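Insect group II chitinase (Ostrinia furnacalis, PDB 5Y2A) probably hydrolyses beta-1,4 linkages in chitin, as a family 18 glycoside hydrolase whose second catalytic domain is the part seen here. Local coordinates at residues 169-174 with 228-233; 165-170 with 176-181; 151-156 with 186-191. All coordinates share one frame; numbering follows the deposited sequence.

Contact 1. Residues 169-174 with 228-233; sequences ASKRVI and VNYWIN. With NAG (2-acetamido-2-deoxy-beta-D-glucopyranose), chain C.
K171 and I174, at the start of helix 171-177, pack against Y230 and W231 of helix 224-233 in a partly buried helix-to-helix contact on the outside of the barrel. The lysine chain crosses the Y230 ring at about a right angle. Its CG lies 4.0 Å from the ring centroid, over one face and displaced toward the rim, a CH-pi contact. With CG anti to the backbone N (chi1 180°) the chain runs extended, then bends at its last torsion (-50°), bringing NZ to the Y230 OH at 3.0 Å, a hydrogen bond. D175 ties both ends together, in a salt bridge to K171 and a hydrogen bond to Y230.

In the family 18 TIM barrel these helices belong to the successive connections after strands 162-167 and 189-192. Deeper in, the two branches of I174 part: CG2 lies at the edge of the phenol ring, 4.0 Å from Y230 CE2, whereas CD1 meets the W231 indole obliquely, 3.9 Å from W231 CD1. S170 caps helix 171-177, its OG accepting from V173 N at 171°. Elsewhere on helix 224-233, N229 ND2 comes within 3.5 Å of the N-acetylglucosamine O5; the sugar is probably N-linked at N225, in an N-F-T sequon.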
loop_
_atom_site.group_PDB
_atom_site.type_symbol
_atom_site.label_atom_id
_atom_site.label_comp_id
_atom_site.label_asym_id
_atom_site.label_seq_id
_atom_site.Cartn_x
_atom_site.Cartn_y
_atom_site.Cartn_z
ATOM N N ALA A 169 5.432 -19.645 -7.299
ATOM C CA ALA A 169 4.997 -20.929 -6.769
ATOM C C ALA A 169 3.581 -21.285 -7.207
ATOM O O ALA A 169 2.993 -22.229 -6.668
ATOM C CB ALA A 169 5.077 -20.928 -5.242
ATOM N N SER A 170 3.004 -20.518 -8.126
ATOM C CA SER A 170 1.666 -20.778 -8.648
ATOM C C SER A 170 1.785 -21.667 -9.878
ATOM O O SER A 170 2.483 -21.311 -10.831
ATOM C CB SER A 170 0.963 -19.471 -9.009
ATOM O OG SER A 170 -0.125 -19.704 -9.896
ATOM N N LYS A 171 1.115 -22.823 -9.855
ATOM C CA LYS A 171 1.141 -23.699 -11.022
ATOM C C LYS A 171 0.723 -22.938 -12.273
ATOM O O LYS A 171 1.403 -22.984 -13.304
ATOM C CB LYS A 171 0.225 -24.906 -10.813
ATOM C CG LYS A 171 0.214 -25.861 -12.012
ATOM C CD LYS A 171 -0.869 -26.916 -11.889
ATOM C CE LYS A 171 -0.853 -27.876 -13.077
ATOM N NZ LYS A 171 -0.827 -27.180 -14.392
ATOM N N ARG A 172 -0.398 -22.219 -12.182
ATOM C CA ARG A 172 -0.895 -21.403 -13.288
ATOM C C ARG A 172 0.186 -20.487 -13.852
ATOM O O ARG A 172 0.443 -20.479 -15.063
ATOM C CB ARG A 172 -2.093 -20.579 -12.813
ATOM C CG ARG A 172 -2.677 -19.665 -13.866
ATOM C CD ARG A 172 -3.889 -18.901 -13.353
ATOM N NE ARG A 172 -4.431 -18.037 -14.398
ATOM C CZ ARG A 172 -4.553 -16.717 -14.307
ATOM N NH1 ARG A 172 -4.173 -16.083 -13.205
ATOM N NH2 ARG A 172 -5.060 -16.030 -15.324
ATOM N N VAL A 173 0.826 -19.697 -12.982
ATOM C CA VAL A 173 1.829 -18.737 -13.444
ATOM C C VAL A 173 3.048 -19.457 -14.004
ATOM O O VAL A 173 3.640 -19.018 -14.997
ATOM C CB VAL A 173 2.221 -17.771 -12.306
ATOM C CG1 VAL A 173 3.348 -16.844 -12.751
ATOM C CG2 VAL A 173 1.015 -16.957 -11.847
ATOM N N ILE A 174 3.463 -20.551 -13.364
ATOM C CA ILE A 174 4.616 -21.299 -13.861
ATOM C C ILE A 174 4.377 -21.745 -15.296
ATOM O O ILE A 174 5.249 -21.599 -16.162
ATOM C CB ILE A 174 4.919 -22.493 -12.940
ATOM C CG1 ILE A 174 5.439 -21.991 -11.587
ATOM C CG2 ILE A 174 5.932 -23.438 -13.599
ATOM C CD1 ILE A 174 5.264 -22.979 -10.468
ATOM N N VAL A 228 7.454 -27.736 -5.428
ATOM C CA VAL A 228 8.796 -28.266 -5.645
ATOM C C VAL A 228 8.751 -29.419 -6.635
ATOM O O VAL A 228 9.531 -29.469 -7.593
ATOM C CB VAL A 228 9.434 -28.685 -4.308
ATOM C CG1 VAL A 228 10.726 -29.460 -4.553
ATOM C CG2 VAL A 228 9.710 -27.461 -3.436
ATOM N N ASN A 229 7.837 -30.366 -6.417
ATOM C CA ASN A 229 7.739 -31.501 -7.326
ATOM C C ASN A 229 7.303 -31.070 -8.718
ATOM O O ASN A 229 7.740 -31.661 -9.715
ATOM C CB ASN A 229 6.790 -32.548 -6.745
ATOM C CG ASN A 229 7.449 -33.372 -5.666
ATOM O OD1 ASN A 229 8.277 -34.235 -5.955
ATOM N ND2 ASN A 229 7.098 -33.106 -4.412
ATOM N N TYR A 230 6.475 -30.027 -8.814
ATOM C CA TYR A 230 6.062 -29.544 -10.129
ATOM C C TYR A 230 7.247 -28.985 -10.909
ATOM O O TYR A 230 7.400 -29.270 -12.101
ATOM C CB TYR A 230 4.968 -28.486 -9.984
ATOM C CG TYR A 230 4.224 -28.203 -11.271
ATOM C CD1 TYR A 230 3.426 -29.178 -11.864
ATOM C CD2 TYR A 230 4.329 -26.964 -11.899
ATOM C CE1 TYR A 230 2.743 -28.923 -13.044
ATOM C CE2 TYR A 230 3.649 -26.701 -13.079
ATOM C CZ TYR A 230 2.857 -27.685 -13.644
ATOM O OH TYR A 230 2.179 -27.428 -14.815
ATOM N N TRP A 231 8.100 -28.192 -10.253
ATOM C CA TRP A 231 9.305 -27.698 -10.917
ATOM C C TRP A 231 10.204 -28.847 -11.357
ATOM O O TRP A 231 10.747 -28.831 -12.470
ATOM C CB TRP A 231 10.067 -26.746 -9.994
ATOM C CG TRP A 231 9.565 -25.351 -10.085
ATOM C CD1 TRP A 231 8.533 -24.802 -9.383
ATOM C CD2 TRP A 231 10.043 -24.332 -10.962
ATOM N NE1 TRP A 231 8.356 -23.492 -9.755
ATOM C CE2 TRP A 231 9.264 -23.183 -10.731
ATOM C CE3 TRP A 231 11.054 -24.279 -11.928
ATOM C CZ2 TRP A 231 9.460 -21.996 -11.431
ATOM C CZ3 TRP A 231 11.257 -23.094 -12.610
ATOM C CH2 TRP A 231 10.464 -21.968 -12.358
ATOM N N ILE A 232 10.370 -29.853 -10.497
ATOM C CA ILE A 232 11.181 -31.015 -10.856
ATOM C C ILE A 232 10.584 -31.722 -12.068
ATOM O O ILE A 232 11.286 -32.040 -13.035
ATOM C CB ILE A 232 11.308 -31.975 -9.658
ATOM C CG1 ILE A 232 12.041 -31.301 -8.496
ATOM C CG2 ILE A 232 12.020 -33.263 -10.080
ATOM C CD1 ILE A 232 12.066 -32.133 -7.218
ATOM N N ASN A 233 9.274 -31.970 -12.035
ATOM C CA ASN A 233 8.607 -32.651 -13.138
ATOM C C ASN A 233 8.598 -31.825 -14.412
ATOM O O ASN A 233 8.479 -32.395 -15.500
ATOM C CB ASN A 233 7.182 -33.014 -12.742
ATOM C CG ASN A 233 7.140 -34.029 -11.630
ATOM O OD1 ASN A 233 8.118 -34.736 -11.394
ATOM N ND2 ASN A 233 6.011 -34.110 -10.939
HETATM C C1 NAG C . 4.645 -34.556 -1.861
HETATM C C2 NAG C . 3.916 -35.607 -1.034
HETATM C C3 NAG C . 4.123 -36.998 -1.638
HETATM C C4 NAG C . 3.787 -37.017 -3.126
HETATM C C5 NAG C . 4.487 -35.867 -3.845
HETATM C C6 NAG C . 4.069 -35.726 -5.293
HETATM C C7 NAG C . 3.503 -35.477 1.381
HETATM C C8 NAG C . 4.109 -35.551 2.750
HETATM N N2 NAG C . 4.351 -35.599 0.354
HETATM O O3 NAG C . 3.307 -37.914 -0.916
HETATM O O4 NAG C . 4.304 -38.197 -3.736
HETATM O O5 NAG C . 4.199 -34.618 -3.200
HETATM O O6 NAG C . 2.723 -35.285 -5.411
HETATM O O7 NAG C . 2.303 -35.300 1.211
#

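Contact 2. Residues 165-170 with 176-181; sequences AAVSAS and YAYNVP
The Y178 ring is met obliquely by V167, while S168 N and a water lie at its edge; on the side opposite V167 its own chain neighbour A177 sets CB over the centre of the face, 3.7 Å above the plane. V167 touches the hydroxyl end of the ring, with CB 3.6 Å from Y178 CZ and CG1 making an off-centre CH-pi contact. The W231 indole meets the same ring with the planes at about 40°.

The buried phenol oxygen is gripped from two directions. S168 N donates to Y178 OH over 3.0 Å, and the hydroxyl in turn gives its proton to the water at 2.6 Å. That water donates to A166 O (2.8 Å), so the tyrosine is linked to two backbone positions on the same run of chain, and the chain of donors and acceptors fixes which way its hydroxyl points. S168 places its OG anti to the backbone N (chi1 177°), where it accepts from S170 N at 2.9 Å and closes an ST turn. Y126 packs on both S168 and Y178. Here the chain leaves the carboxyl end of strand 162-167 in a TIM barrel, the end at which family 18 enzymes build their substrate cleft.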
loop_
_atom_site.group_PDB
_atom_site.type_symbol
_atom_site.label_atom_id
_atom_site.label_comp_id
_atom_site.label_asym_id
_atom_site.label_seq_id
_atom_site.Cartn_x
_atom_site.Cartn_y
_atom_site.Cartn_z
ATOM N N ALA A 165 17.291 -16.378 -10.187
ATOM C CA ALA A 165 15.972 -15.791 -10.350
ATOM C C ALA A 165 15.063 -16.255 -9.228
ATOM O O ALA A 165 15.138 -17.408 -8.788
ATOM C CB ALA A 165 15.352 -16.156 -11.708
ATOM N N ALA A 166 14.201 -15.348 -8.779
ATOM C CA ALA A 166 13.088 -15.694 -7.909
ATOM C C ALA A 166 11.853 -15.918 -8.776
ATOM O O ALA A 166 11.539 -15.093 -9.637
ATOM C CB ALA A 166 12.841 -14.583 -6.892
ATOM N N VAL A 167 11.147 -17.026 -8.541
ATOM C CA VAL A 167 10.111 -17.490 -9.454
ATOM C C VAL A 167 8.839 -17.858 -8.700
ATOM O O VAL A 167 8.850 -18.145 -7.502
ATOM C CB VAL A 167 10.585 -18.700 -10.278
ATOM C CG1 VAL A 167 11.815 -18.335 -11.098
ATOM C CG2 VAL A 167 10.881 -19.852 -9.342
ATOM N N SER A 168 7.739 -17.894 -9.450
ATOM C CA SER A 168 6.418 -18.111 -8.882
ATOM C C SER A 168 6.256 -19.526 -8.339
ATOM O O SER A 168 6.832 -20.488 -8.857
ATOM C CB SER A 168 5.344 -17.855 -9.944
ATOM O OG SER A 168 4.052 -18.130 -9.433
ATOM N N ALA A 169 5.432 -19.645 -7.299
ATOM C CA ALA A 169 4.997 -20.929 -6.769
ATOM C C ALA A 169 3.581 -21.285 -7.207
ATOM O O ALA A 169 2.993 -22.229 -6.668
ATOM C CB ALA A 169 5.077 -20.928 -5.242
ATOM N N SER A 170 3.004 -20.518 -8.126
ATOM C CA SER A 170 1.666 -20.778 -8.648
ATOM C C SER A 170 1.785 -21.667 -9.878
ATOM O O SER A 170 2.483 -21.311 -10.831
ATOM C CB SER A 170 0.963 -19.471 -9.009
ATOM O OG SER A 170 -0.125 -19.704 -9.896
ATOM N N TYR A 176 2.509 -20.390 -17.520
ATOM C CA TYR A 176 2.515 -19.242 -18.414
ATOM C C TYR A 176 3.897 -18.623 -18.584
ATOM O O TYR A 176 4.204 -18.093 -19.658
ATOM C CB TYR A 176 1.563 -18.174 -17.883
ATOM C CG TYR A 176 0.094 -18.335 -18.209
ATOM C CD1 TYR A 176 -0.360 -18.327 -19.525
ATOM C CD2 TYR A 176 -0.842 -18.469 -17.197
ATOM C CE1 TYR A 176 -1.709 -18.443 -19.815
ATOM C CE2 TYR A 176 -2.191 -18.593 -17.475
ATOM C CZ TYR A 176 -2.619 -18.581 -18.788
ATOM O OH TYR A 176 -3.965 -18.702 -19.053
ATOM N N ALA A 177 4.732 -18.647 -17.546
ATOM C CA ALA A 177 5.876 -17.745 -17.478
ATOM C C ALA A 177 7.211 -18.384 -17.825
ATOM O O ALA A 177 8.095 -17.686 -18.331
ATOM C CB ALA A 177 5.981 -17.130 -16.073
ATOM N N TYR A 178 7.408 -19.675 -17.552
ATOM C CA TYR A 178 8.756 -20.225 -17.465
ATOM C C TYR A 178 8.994 -21.354 -18.458
ATOM O O TYR A 178 8.221 -22.317 -18.520
ATOM C CB TYR A 178 9.040 -20.717 -16.043
ATOM C CG TYR A 178 8.860 -19.643 -14.992
ATOM C CD1 TYR A 178 9.542 -18.435 -15.087
ATOM C CD2 TYR A 178 8.021 -19.840 -13.908
ATOM C CE1 TYR A 178 9.383 -17.444 -14.128
ATOM C CE2 TYR A 178 7.854 -18.854 -12.943
ATOM C CZ TYR A 178 8.543 -17.661 -13.062
ATOM O OH TYR A 178 8.379 -16.682 -12.103
ATOM N N ASN A 179 10.073 -21.219 -19.225
ATOM C CA ASN A 179 10.727 -22.333 -19.904
ATOM C C ASN A 179 11.614 -22.987 -18.853
ATOM O O ASN A 179 12.785 -22.641 -18.695
ATOM C CB ASN A 179 11.529 -21.840 -21.102
ATOM C CG ASN A 179 12.195 -22.970 -21.882
ATOM O OD1 ASN A 179 12.502 -24.031 -21.338
ATOM N ND2 ASN A 179 12.424 -22.736 -23.170
ATOM N N VAL A 180 11.039 -23.942 -18.121
ATOM C CA VAL A 180 11.720 -24.484 -16.945
ATOM C C VAL A 180 13.054 -25.140 -17.289
ATOM O O VAL A 180 14.047 -24.859 -16.600
ATOM C CB VAL A 180 10.775 -25.420 -16.172
ATOM C CG1 VAL A 180 11.534 -26.152 -15.073
ATOM C CG2 VAL A 180 9.609 -24.619 -15.592
ATOM N N PRO A 181 13.159 -26.002 -18.314
ATOM C CA PRO A 181 14.476 -26.603 -18.609
ATOM C C PRO A 181 15.556 -25.582 -18.931
ATOM O O PRO A 181 16.704 -25.742 -18.495
ATOM C CB PRO A 181 14.179 -27.518 -19.807
ATOM C CG PRO A 181 12.735 -27.833 -19.693
ATOM C CD PRO A 181 12.104 -26.575 -19.172
HETATM O O HOH W 1 9.963 -14.671 -11.853
#

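Contact 3. Residues 151-156 with 186-191; sequences ELRKAF and NLDWIS
R153, on helix 141-159, reaches across to D188 and N186, and three kinds of interaction hold it there. The ionic one is a salt bridge to the carboxylate. R153 NH1 donates to D188 OD2 over 3.1 Å at 164°, with the oxygen almost exactly in the guanidinium plane; NH2 adds a weak, longer bond to the same oxygen. The two flat groups stand nearly perpendicular, and the nitrogen arrives from above the carboxylate plane instead of along its edge. D188 OD2 also accepts from the backbone N of L163, so the arginine shares this oxygen with the neighbouring strand.

The second interaction is with the main chain: NH1 bonds to N186 O at 3.0 Å, tilted 40° above the carbonyl plane. One terminal nitrogen thus spans a carbonyl and a carboxylate.

The third is contact along the aliphatic part of the chain. Bends at the second and third side-chain torsions, of opposite sign, fold the arginine back beside N186, laying CG 3.5 Å from N186 OD1 and CD close to N186 O. The other end of the asparagine amide, ND2, is held by A182 O.

A leucine in place of R153 would probably leave the D188 carboxylate without its charged mate and N186 O without this donor, and would weaken the tie between helix and turn.

The turn joins helix 180-186 to strand 189-192, and the arginine clasps it to the late part of the helix that precedes strand 162-167. This is the amino-terminal side of the TIM barrel strands, the side away from the substrate cleft in family 18 enzymes.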
loop_
_atom_site.group_PDB
_atom_site.type_symbol
_atom_site.label_atom_id
_atom_site.label_comp_id
_atom_site.label_asym_id
_atom_site.label_seq_id
_atom_site.Cartn_x
_atom_site.Cartn_y
_atom_site.Cartn_z
ATOM N N GLU A 151 21.259 -14.823 -22.469
ATOM C CA GLU A 151 22.228 -13.804 -22.857
ATOM C C GLU A 151 22.960 -13.243 -21.648
ATOM O O GLU A 151 24.165 -12.977 -21.721
ATOM C CB GLU A 151 21.530 -12.699 -23.645
ATOM C CG GLU A 151 20.995 -13.207 -24.972
ATOM C CD GLU A 151 19.829 -12.400 -25.489
ATOM O OE1 GLU A 151 19.552 -11.316 -24.929
ATOM O OE2 GLU A 151 19.169 -12.866 -26.442
ATOM N N LEU A 152 22.255 -13.060 -20.528
ATOM C CA LEU A 152 22.935 -12.707 -19.285
ATOM C C LEU A 152 23.915 -13.800 -18.873
ATOM O O LEU A 152 25.023 -13.507 -18.410
ATOM C CB LEU A 152 21.917 -12.457 -18.172
ATOM C CG LEU A 152 21.154 -11.130 -18.205
ATOM C CD1 LEU A 152 19.880 -11.213 -17.357
ATOM C CD2 LEU A 152 22.048 -10.005 -17.719
ATOM N N ARG A 153 23.516 -15.065 -19.022
ATOM C CA ARG A 153 24.401 -16.177 -18.679
ATOM C C ARG A 153 25.722 -16.101 -19.441
ATOM O O ARG A 153 26.800 -16.240 -18.851
ATOM C CB ARG A 153 23.695 -17.511 -18.950
ATOM C CG ARG A 153 24.594 -18.742 -18.838
ATOM C CD ARG A 153 24.728 -19.228 -17.406
ATOM N NE ARG A 153 25.730 -18.490 -16.646
ATOM C CZ ARG A 153 25.686 -18.303 -15.331
ATOM N NH1 ARG A 153 24.676 -18.787 -14.621
ATOM N NH2 ARG A 153 26.652 -17.627 -14.726
ATOM N N LYS A 154 25.661 -15.884 -20.758
ATOM C CA LYS A 154 26.900 -15.829 -21.534
ATOM C C LYS A 154 27.769 -14.649 -21.116
ATOM O O LYS A 154 28.983 -14.795 -20.938
ATOM C CB LYS A 154 26.621 -15.813 -23.039
ATOM C CG LYS A 154 26.142 -17.164 -23.568
ATOM C CD LYS A 154 26.305 -17.271 -25.083
ATOM C CE LYS A 154 25.894 -18.653 -25.605
ATOM N NZ LYS A 154 26.838 -19.757 -25.233
ATOM N N ALA A 155 27.170 -13.468 -20.955
ATOM C CA ALA A 155 27.974 -12.310 -20.573
ATOM C C ALA A 155 28.532 -12.463 -19.162
ATOM O O ALA A 155 29.682 -12.090 -18.901
ATOM C CB ALA A 155 27.151 -11.027 -20.688
ATOM N N PHE A 156 27.735 -13.005 -18.236
ATOM C CA PHE A 156 28.210 -13.148 -16.861
ATOM C C PHE A 156 29.353 -14.154 -16.762
ATOM O O PHE A 156 30.252 -13.983 -15.929
ATOM C CB PHE A 156 27.061 -13.561 -15.934
ATOM C CG PHE A 156 26.185 -12.414 -15.482
ATOM C CD1 PHE A 156 26.140 -11.225 -16.194
ATOM C CD2 PHE A 156 25.409 -12.530 -14.338
ATOM C CE1 PHE A 156 25.336 -10.178 -15.776
ATOM C CE2 PHE A 156 24.599 -11.486 -13.914
ATOM C CZ PHE A 156 24.567 -10.309 -14.632
ATOM N N ASN A 186 20.496 -22.457 -17.180
ATOM C CA ASN A 186 21.213 -21.194 -17.302
ATOM C C ASN A 186 21.331 -20.416 -15.996
ATOM O O ASN A 186 22.098 -19.449 -15.941
ATOM C CB ASN A 186 20.547 -20.316 -18.370
ATOM C CG ASN A 186 20.869 -20.777 -19.790
ATOM O OD1 ASN A 186 21.969 -20.558 -20.283
ATOM N ND2 ASN A 186 19.906 -21.405 -20.446
ATOM N N LEU A 187 20.605 -20.795 -14.949
ATOM C CA LEU A 187 20.667 -20.090 -13.674
ATOM C C LEU A 187 21.526 -20.852 -12.674
ATOM O O LEU A 187 21.519 -22.086 -12.649
ATOM C CB LEU A 187 19.264 -19.888 -13.099
ATOM C CG LEU A 187 18.323 -19.021 -13.929
ATOM C CD1 LEU A 187 16.925 -19.041 -13.323
ATOM C CD2 LEU A 187 18.851 -17.592 -14.023
ATOM N N ASP A 188 22.260 -20.106 -11.839
ATOM C CA ASP A 188 23.031 -20.724 -10.765
ATOM C C ASP A 188 22.130 -21.276 -9.668
ATOM O O ASP A 188 22.503 -22.240 -8.991
ATOM C CB ASP A 188 24.028 -19.723 -10.181
ATOM C CG ASP A 188 25.124 -19.354 -11.169
ATOM O OD1 ASP A 188 25.985 -20.211 -11.458
ATOM O OD2 ASP A 188 25.124 -18.209 -11.656
ATOM N N TRP A 189 20.963 -20.671 -9.459
ATOM C CA TRP A 189 19.935 -21.277 -8.625
ATOM C C TRP A 189 18.600 -20.637 -8.961
ATOM O O TRP A 189 18.534 -19.545 -9.536
ATOM C CB TRP A 189 20.247 -21.160 -7.121
ATOM C CG TRP A 189 20.285 -19.754 -6.582
ATOM C CD1 TRP A 189 19.239 -19.039 -6.071
ATOM C CD2 TRP A 189 21.437 -18.908 -6.483
ATOM N NE1 TRP A 189 19.668 -17.792 -5.672
ATOM C CE2 TRP A 189 21.012 -17.688 -5.916
ATOM C CE3 TRP A 189 22.786 -19.061 -6.831
ATOM C CZ2 TRP A 189 21.886 -16.623 -5.692
ATOM C CZ3 TRP A 189 23.654 -18.002 -6.608
ATOM C CH2 TRP A 189 23.200 -16.800 -6.040
ATOM N N ILE A 190 17.536 -21.354 -8.619
ATOM C CA ILE A 190 16.165 -20.898 -8.800
ATOM C C ILE A 190 15.554 -20.786 -7.413
ATOM O O ILE A 190 15.391 -21.796 -6.719
ATOM C CB ILE A 190 15.358 -21.855 -9.685
ATOM C CG1 ILE A 190 15.914 -21.870 -11.110
ATOM C CG2 ILE A 190 13.898 -21.482 -9.689
ATOM C CD1 ILE A 190 15.388 -23.017 -11.927
ATOM N N SER A 191 15.225 -19.570 -6.996
ATOM C CA SER A 191 14.606 -19.355 -5.693
ATOM C C SER A 191 13.093 -19.433 -5.864
ATOM O O SER A 191 12.472 -18.514 -6.405
ATOM C CB SER A 191 15.028 -18.015 -5.092
ATOM O OG SER A 191 16.349 -18.086 -4.557
#

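In the fold
All three contacts lie around the parallel neighbours 162-167 and 189-192 of the TIM barrel. Contacts 1 and 2 are adjoining, their centres about 7 Å apart; they share A169, S170 and helix 171-177, and W231 packs on V167 between them. The centre of contact 3 lies about 14 Å from that of contact 2 and about 20 Å from that of contact 1. Along the chain contact 2 is nested within the loop that contact 3 closes, whereas contacts 1 and 3 alternate. Probable backbone hydrogen bonds between S191 and both A165 and V167 join contacts 2 and 3 through the barrel wall, contact 2 near the C-terminal end of strand 162-167 and contact 3 at the N-terminal start of strand 189-192.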